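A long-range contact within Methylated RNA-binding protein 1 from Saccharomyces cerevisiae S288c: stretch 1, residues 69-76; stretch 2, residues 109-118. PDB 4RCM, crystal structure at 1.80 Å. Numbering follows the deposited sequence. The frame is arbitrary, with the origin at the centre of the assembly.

Stretch 1 69-76: TSGRFCGV
Stretch 2 (109-118) VRDINNRSLK

The two stretches meet as neighbouring, nearly antiparallel strands, 72-76 and 109-112, whose axes approach to 4.4 Å with 148° between their directions; together they bury 445 Å². Gly 75 lies opposite Val 109 in a non-hydrogen-bonded antiparallel pair, CA to CA 4.4 Å. Beyond the strands, a weakly bonded helix at about 114-117 brings the side chains of Asn 114 and Leu 117 to stretch 1.

Ile 112 N donates to Phe 73 O (3.2 Å, 161°), while Arg 110 N reaches Cys 74 O only weakly (3.3 Å). Phe 73 O also receives a CA-H...O contact from Asp 111 CA at 3.4 Å. Gly 75 adopts phi/psi 159/-173, where a CB would jam against the preceding carbonyl and stand 3.2 Å from Val 109 CA; the bare backbone permits the close pairing.

Charge joins Arg 72 and Asp 111. Both CA-to-CB bonds point sideways, but the side-chain ends converge: Arg 72 is extended (chi1 -145°, chi2 t, chi3 149°) and Asp 111 is m. In this salt bridge Arg 72 NE lies 3.0 Å from Asp 111 OD1 in a well-angled hydrogen bond; weak ones link Asp 111 OD2 to Arg 72 NE (2.7 Å) and NH1 (2.8 Å). A water donates to both Asp 111 OD1 and Cys 74 O, each at 2.8 Å.

At the loop, Asn 114 (chi1 m, chi2 -99°) sends ND2 to Gly 71 O in a very short 2.4 Å hydrogen bond. Gly 71 has positive phi (66/27), favouring glycine, and a CB there would clash with Asn 114 OD1.

The CA-to-CB bond of Leu 117 (chi1 m, chi2 t) points toward stretch 1, and CD1 lies over one face of the buried Phe 73 ring (chi1 -88°, chi2 73°), 3.6 Å from its centroid and 3.3 Å from Phe 73 CG, a CH-pi contact suited to a branched aliphatic chain.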

# COMPACT_ATOMS: atom_id res chain seq x y z
N THR A 69 -2.92 -2.01 14.63
CA THR A 69 -2.52 -1.98 16.02
C THR A 69 -1.10 -1.52 16.26
O THR A 69 -0.91 -0.65 17.08
CB THR A 69 -2.74 -3.34 16.72
OG1 THR A 69 -4.12 -3.69 16.65
CG2 THR A 69 -2.31 -3.25 18.15
N SER A 70 -0.10 -2.11 15.60
CA SER A 70 1.25 -1.53 15.64
C SER A 70 1.23 -0.15 14.96
O SER A 70 1.95 0.73 15.34
CB SER A 70 2.28 -2.41 14.90
OG SER A 70 1.87 -2.63 13.53
N GLY A 71 0.42 -0.01 13.92
CA GLY A 71 0.41 1.18 13.08
C GLY A 71 1.70 1.34 12.33
O GLY A 71 2.10 2.46 12.00
N ARG A 72 2.38 0.23 12.06
CA ARG A 72 3.59 0.28 11.27
C ARG A 72 3.23 0.58 9.82
O ARG A 72 2.42 -0.14 9.22
CB ARG A 72 4.30 -1.03 11.42
CG ARG A 72 5.81 -0.93 11.43
CD ARG A 72 6.37 -2.33 11.23
NE ARG A 72 7.63 -2.33 10.53
CZ ARG A 72 8.51 -3.31 10.65
NH1 ARG A 72 9.66 -3.26 10.01
NH2 ARG A 72 8.22 -4.35 11.42
N PHE A 73 3.77 1.65 9.24
CA PHE A 73 3.60 1.90 7.80
C PHE A 73 4.87 1.38 7.22
O PHE A 73 5.91 1.93 7.52
CB PHE A 73 3.36 3.40 7.45
CG PHE A 73 1.88 3.81 7.49
CD1 PHE A 73 1.21 3.94 8.71
CD2 PHE A 73 1.15 4.02 6.30
CE1 PHE A 73 -0.15 4.29 8.74
CE2 PHE A 73 -0.20 4.38 6.34
CZ PHE A 73 -0.85 4.50 7.55
N CYS A 74 4.80 0.29 6.45
CA CYS A 74 6.04 -0.40 6.06
C CYS A 74 6.48 -0.45 4.55
O CYS A 74 7.52 -1.03 4.22
CB CYS A 74 6.11 -1.76 6.71
SG CYS A 74 4.64 -2.73 6.60
N GLY A 75 5.72 0.18 3.66
CA GLY A 75 6.22 0.42 2.31
C GLY A 75 5.07 0.66 1.35
O GLY A 75 3.94 0.83 1.77
N VAL A 76 5.42 0.75 0.08
CA VAL A 76 4.44 1.16 -0.97
C VAL A 76 4.47 0.15 -2.08
O VAL A 76 5.51 -0.19 -2.56
CB VAL A 76 4.76 2.57 -1.48
CG1 VAL A 76 3.63 3.09 -2.34
CG2 VAL A 76 5.03 3.55 -0.30
N VAL A 109 10.32 -0.12 0.23
CA VAL A 109 10.26 -0.98 1.40
C VAL A 109 11.13 -0.33 2.45
O VAL A 109 12.34 -0.31 2.27
CB VAL A 109 10.79 -2.40 1.12
CG1 VAL A 109 10.78 -3.24 2.39
CG2 VAL A 109 9.96 -3.06 0.05
N ARG A 110 10.48 0.30 3.43
CA ARG A 110 11.12 0.97 4.54
C ARG A 110 10.01 1.46 5.45
O ARG A 110 8.91 1.70 5.02
CB ARG A 110 12.00 2.15 4.12
CG ARG A 110 11.32 3.24 3.27
CD ARG A 110 10.74 4.45 4.04
NE ARG A 110 11.62 4.99 5.09
CZ ARG A 110 12.45 6.04 4.98
NH1 ARG A 110 12.62 6.70 3.83
NH2 ARG A 110 13.16 6.39 6.02
N ASP A 111 10.31 1.60 6.71
CA ASP A 111 9.31 2.11 7.68
C ASP A 111 9.30 3.64 7.72
O ASP A 111 10.32 4.28 7.59
CB ASP A 111 9.60 1.56 9.08
CG ASP A 111 9.26 0.08 9.23
OD1 ASP A 111 8.65 -0.58 8.32
OD2 ASP A 111 9.62 -0.47 10.29
N ILE A 112 8.14 4.21 7.88
CA ILE A 112 8.04 5.61 8.26
C ILE A 112 7.44 5.63 9.69
O ILE A 112 6.44 4.98 9.94
CB ILE A 112 7.16 6.36 7.26
CG1 ILE A 112 7.88 6.54 5.90
CG2 ILE A 112 6.67 7.68 7.84
CD1 ILE A 112 9.23 7.24 5.88
N ASN A 113 8.05 6.37 10.62
CA ASN A 113 7.47 6.46 11.98
C ASN A 113 6.07 7.11 11.98
O ASN A 113 5.87 8.09 11.30
CB ASN A 113 8.41 7.23 12.90
CG ASN A 113 9.80 6.63 12.95
OD1 ASN A 113 9.98 5.40 12.95
ND2 ASN A 113 10.81 7.49 13.00
N ASN A 114 5.12 6.54 12.73
CA ASN A 114 3.78 7.14 12.89
C ASN A 114 3.83 8.59 13.27
O ASN A 114 2.99 9.41 12.85
CB ASN A 114 2.96 6.43 13.96
CG ASN A 114 2.35 5.14 13.48
OD1 ASN A 114 1.16 5.08 13.10
ND2 ASN A 114 3.16 4.08 13.49
N ARG A 115 4.81 8.92 14.11
CA ARG A 115 4.98 10.27 14.61
C ARG A 115 4.96 11.28 13.46
O ARG A 115 4.25 12.28 13.51
CB ARG A 115 6.29 10.39 15.41
N SER A 116 5.74 11.00 12.41
CA SER A 116 5.83 11.90 11.25
C SER A 116 4.72 11.68 10.16
O SER A 116 4.68 12.42 9.19
CB SER A 116 7.25 11.87 10.65
OG SER A 116 7.93 10.69 11.00
N LEU A 117 3.83 10.69 10.32
CA LEU A 117 2.62 10.58 9.45
C LEU A 117 1.32 11.19 10.01
O LEU A 117 0.29 11.26 9.29
CB LEU A 117 2.35 9.11 9.11
CG LEU A 117 3.18 8.42 8.04
CD1 LEU A 117 2.78 6.94 8.02
CD2 LEU A 117 3.02 9.06 6.66
N LYS A 118 1.33 11.60 11.28
CA LYS A 118 0.13 12.17 11.91
C LYS A 118 -0.32 13.49 11.29
O LYS A 118 -1.53 13.80 11.25
CB LYS A 118 0.34 12.36 13.41
CG LYS A 118 0.16 11.07 14.22
CD LYS A 118 0.81 11.19 15.59
CE LYS A 118 0.50 10.00 16.47
NZ LYS A 118 0.97 10.27 17.85
O HOH W 1 9.65 -1.78 5.94